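PDB 1UKU: divalent-cation tolerance protein CutA from Pyrococcus horikoshii, which forms a homotrimer that binds copper between trimers, which probably drives further oligomerization, and is involved in resistance toward heavy metals. Local coordinates for residues Val4-Pro9 and Ile69-Tyr75. Numbering follows the deposited sequence.
Sequences VYTTFP and IKELHPY
The imidazole of His73 lies over one face of the Phe8 ring in an offset stack, centroids 4.7 Å apart and planes only 6° from parallel. At the imidazole edge, His73 NE2 makes a weak bond to Thr7 O at 2.8 Å, bent to 115°. A second weak bond runs from His73 NE2 to Thr6 OG1 at 3.1 Å. At the other ring nitrogen, Tyr75 N donates to His73 ND1 over 3.0 Å, nearly straight and close to the ring plane. This bond and the stack on Phe8 probably restrain the ring's rotation, the weak NE2 bonds adding little. With CG roughly anti to the backbone N (chi1 -150°), His73 swings from the end of helix 62-72 back to strand 2-8. Pro74 CD meets Phe8 CD1, near the plane of that ring, at 3.9 Å, and Pro9 CD packs on Pro74 CG. Ile69 CD1 and Val4 CG1 meet tip to tip at 4.2 Å. Further out, the Thr6 hydroxyl finds its stronger partner in Ala79 O, the Tyr75 hydroxyl passes Pro9 to bond Glu50, and helix 11-23 also packs against Phe8. The end of helix 62-72 and the loop after it thus pack on strand 2-8 in the ferredoxin-like fold of CutA, close to the copper site at Asp48.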
loop_
_atom_site.group_PDB
_atom_site.type_symbol
_atom_site.label_atom_id
_atom_site.label_comp_id
_atom_site.label_asym_id
_atom_site.label_seq_id
_atom_site.Cartn_x
_atom_site.Cartn_y
_atom_site.Cartn_z
ATOM N N VAL A 4 3.150 8.279 3.686
ATOM C CA VAL A 4 2.550 8.179 5.005
ATOM C C VAL A 4 1.161 7.571 4.851
ATOM O O VAL A 4 0.358 8.061 4.069
ATOM C CB VAL A 4 2.477 9.531 5.684
ATOM C CG1 VAL A 4 1.764 9.450 7.060
ATOM C CG2 VAL A 4 3.883 10.069 5.847
ATOM N N TYR A 5 0.891 6.527 5.608
ATOM C CA TYR A 5 -0.410 5.854 5.608
ATOM C C TYR A 5 -1.115 6.148 6.937
ATOM O O TYR A 5 -0.543 6.028 8.014
ATOM C CB TYR A 5 -0.239 4.350 5.441
ATOM C CG TYR A 5 -1.505 3.522 5.330
ATOM C CD1 TYR A 5 -2.346 3.665 4.253
ATOM C CD2 TYR A 5 -1.857 2.577 6.313
ATOM C CE1 TYR A 5 -3.513 2.897 4.123
ATOM C CE2 TYR A 5 -3.035 1.800 6.188
ATOM C CZ TYR A 5 -3.841 1.969 5.081
ATOM O OH TYR A 5 -4.982 1.200 4.927
ATOM N N THR A 6 -2.385 6.513 6.860
ATOM C CA THR A 6 -3.252 6.658 8.015
ATOM C C THR A 6 -4.655 6.222 7.604
ATOM O O THR A 6 -4.934 6.017 6.433
ATOM C CB THR A 6 -3.190 8.099 8.563
ATOM O OG1 THR A 6 -3.896 8.147 9.817
ATOM C CG2 THR A 6 -3.812 9.127 7.655
ATOM N N THR A 7 -5.521 6.013 8.575
ATOM C CA THR A 7 -6.876 5.607 8.294
ATOM C C THR A 7 -7.819 6.521 8.999
ATOM O O THR A 7 -7.480 7.100 10.024
ATOM C CB THR A 7 -7.165 4.163 8.681
ATOM O OG1 THR A 7 -7.264 4.040 10.117
ATOM C CG2 THR A 7 -6.070 3.225 8.235
ATOM N N PHE A 8 -9.005 6.640 8.431
ATOM C CA PHE A 8 -10.063 7.548 8.919
ATOM C C PHE A 8 -11.392 6.815 9.012
ATOM O O PHE A 8 -11.620 5.860 8.288
ATOM C CB PHE A 8 -10.253 8.745 7.970
ATOM C CG PHE A 8 -9.065 9.649 7.856
ATOM C CD1 PHE A 8 -8.854 10.638 8.800
ATOM C CD2 PHE A 8 -8.136 9.507 6.804
ATOM C CE1 PHE A 8 -7.775 11.481 8.705
ATOM C CE2 PHE A 8 -7.038 10.380 6.717
ATOM C CZ PHE A 8 -6.857 11.351 7.689
ATOM N N PRO A 9 -12.271 7.255 9.906
ATOM C CA PRO A 9 -13.562 6.589 10.067
ATOM C C PRO A 9 -14.549 6.798 8.920
ATOM O O PRO A 9 -15.417 5.936 8.769
ATOM C CB PRO A 9 -14.052 7.149 11.397
ATOM C CG PRO A 9 -13.454 8.487 11.437
ATOM C CD PRO A 9 -12.036 8.260 10.942
ATOM N N ILE A 69 -1.064 15.694 11.683
ATOM C CA ILE A 69 -2.046 14.638 11.626
ATOM C C ILE A 69 -2.545 14.328 13.020
ATOM O O ILE A 69 -3.744 14.125 13.195
ATOM C CB ILE A 69 -1.494 13.393 10.922
ATOM C CG1 ILE A 69 -1.264 13.692 9.431
ATOM C CG2 ILE A 69 -2.473 12.200 11.070
ATOM C CD1 ILE A 69 -0.420 12.621 8.733
ATOM N N LYS A 70 -1.654 14.292 14.011
ATOM C CA LYS A 70 -2.101 14.024 15.382
ATOM C C LYS A 70 -3.138 15.058 15.793
ATOM O O LYS A 70 -4.127 14.733 16.421
ATOM C CB LYS A 70 -0.918 14.034 16.359
ATOM C CG LYS A 70 -0.021 12.829 16.259
ATOM C CD LYS A 70 1.319 13.058 16.925
ATOM C CE LYS A 70 1.220 13.084 18.413
ATOM N NZ LYS A 70 2.589 13.326 18.967
ATOM N N GLU A 71 -2.876 16.308 15.435
ATOM C CA GLU A 71 -3.730 17.426 15.807
ATOM C C GLU A 71 -5.049 17.459 15.047
ATOM O O GLU A 71 -6.030 18.056 15.512
ATOM C CB GLU A 71 -2.996 18.739 15.586
ATOM C CG GLU A 71 -1.892 18.970 16.588
ATOM C CD GLU A 71 -0.975 20.088 16.174
ATOM O OE1 GLU A 71 -1.205 20.734 15.143
ATOM O OE2 GLU A 71 0.003 20.332 16.921
ATOM N N LEU A 72 -5.102 16.840 13.874
ATOM C CA LEU A 72 -6.316 16.875 13.050
ATOM C C LEU A 72 -7.147 15.582 13.089
ATOM O O LEU A 72 -8.304 15.569 12.648
ATOM C CB LEU A 72 -5.960 17.174 11.595
ATOM C CG LEU A 72 -5.415 18.578 11.375
ATOM C CD1 LEU A 72 -4.854 18.699 9.959
ATOM C CD2 LEU A 72 -6.487 19.622 11.580
ATOM N N HIS A 73 -6.584 14.531 13.642
ATOM C CA HIS A 73 -7.155 13.196 13.422
ATOM C C HIS A 73 -8.372 12.960 14.301
ATOM O O HIS A 73 -8.350 13.297 15.486
ATOM C CB HIS A 73 -6.129 12.104 13.709
ATOM C CG HIS A 73 -6.348 10.872 12.890
ATOM N ND1 HIS A 73 -7.440 10.051 13.052
ATOM C CD2 HIS A 73 -5.628 10.362 11.868
ATOM C CE1 HIS A 73 -7.392 9.090 12.139
ATOM N NE2 HIS A 73 -6.299 9.264 11.406
ATOM N N PRO A 74 -9.429 12.364 13.743
ATOM C CA PRO A 74 -10.582 11.970 14.576
ATOM C C PRO A 74 -10.336 10.849 15.580
ATOM O O PRO A 74 -11.122 10.709 16.531
ATOM C CB PRO A 74 -11.646 11.555 13.560
ATOM C CG PRO A 74 -10.946 11.362 12.272
ATOM C CD PRO A 74 -9.683 12.164 12.301
ATOM N N TYR A 75 -9.295 10.049 15.390
ATOM C CA TYR A 75 -8.958 9.015 16.339
ATOM C C TYR A 75 -8.034 9.518 17.449
ATOM O O TYR A 75 -7.085 10.225 17.167
ATOM C CB TYR A 75 -8.294 7.824 15.635
ATOM C CG TYR A 75 -9.204 7.048 14.697
ATOM C CD1 TYR A 75 -10.593 7.104 14.796
ATOM C CD2 TYR A 75 -8.665 6.267 13.708
ATOM C CE1 TYR A 75 -11.399 6.352 13.972
ATOM C CE2 TYR A 75 -9.451 5.529 12.857
ATOM C CZ TYR A 75 -10.812 5.563 12.972
ATOM O OH TYR A 75 -11.560 4.814 12.072
#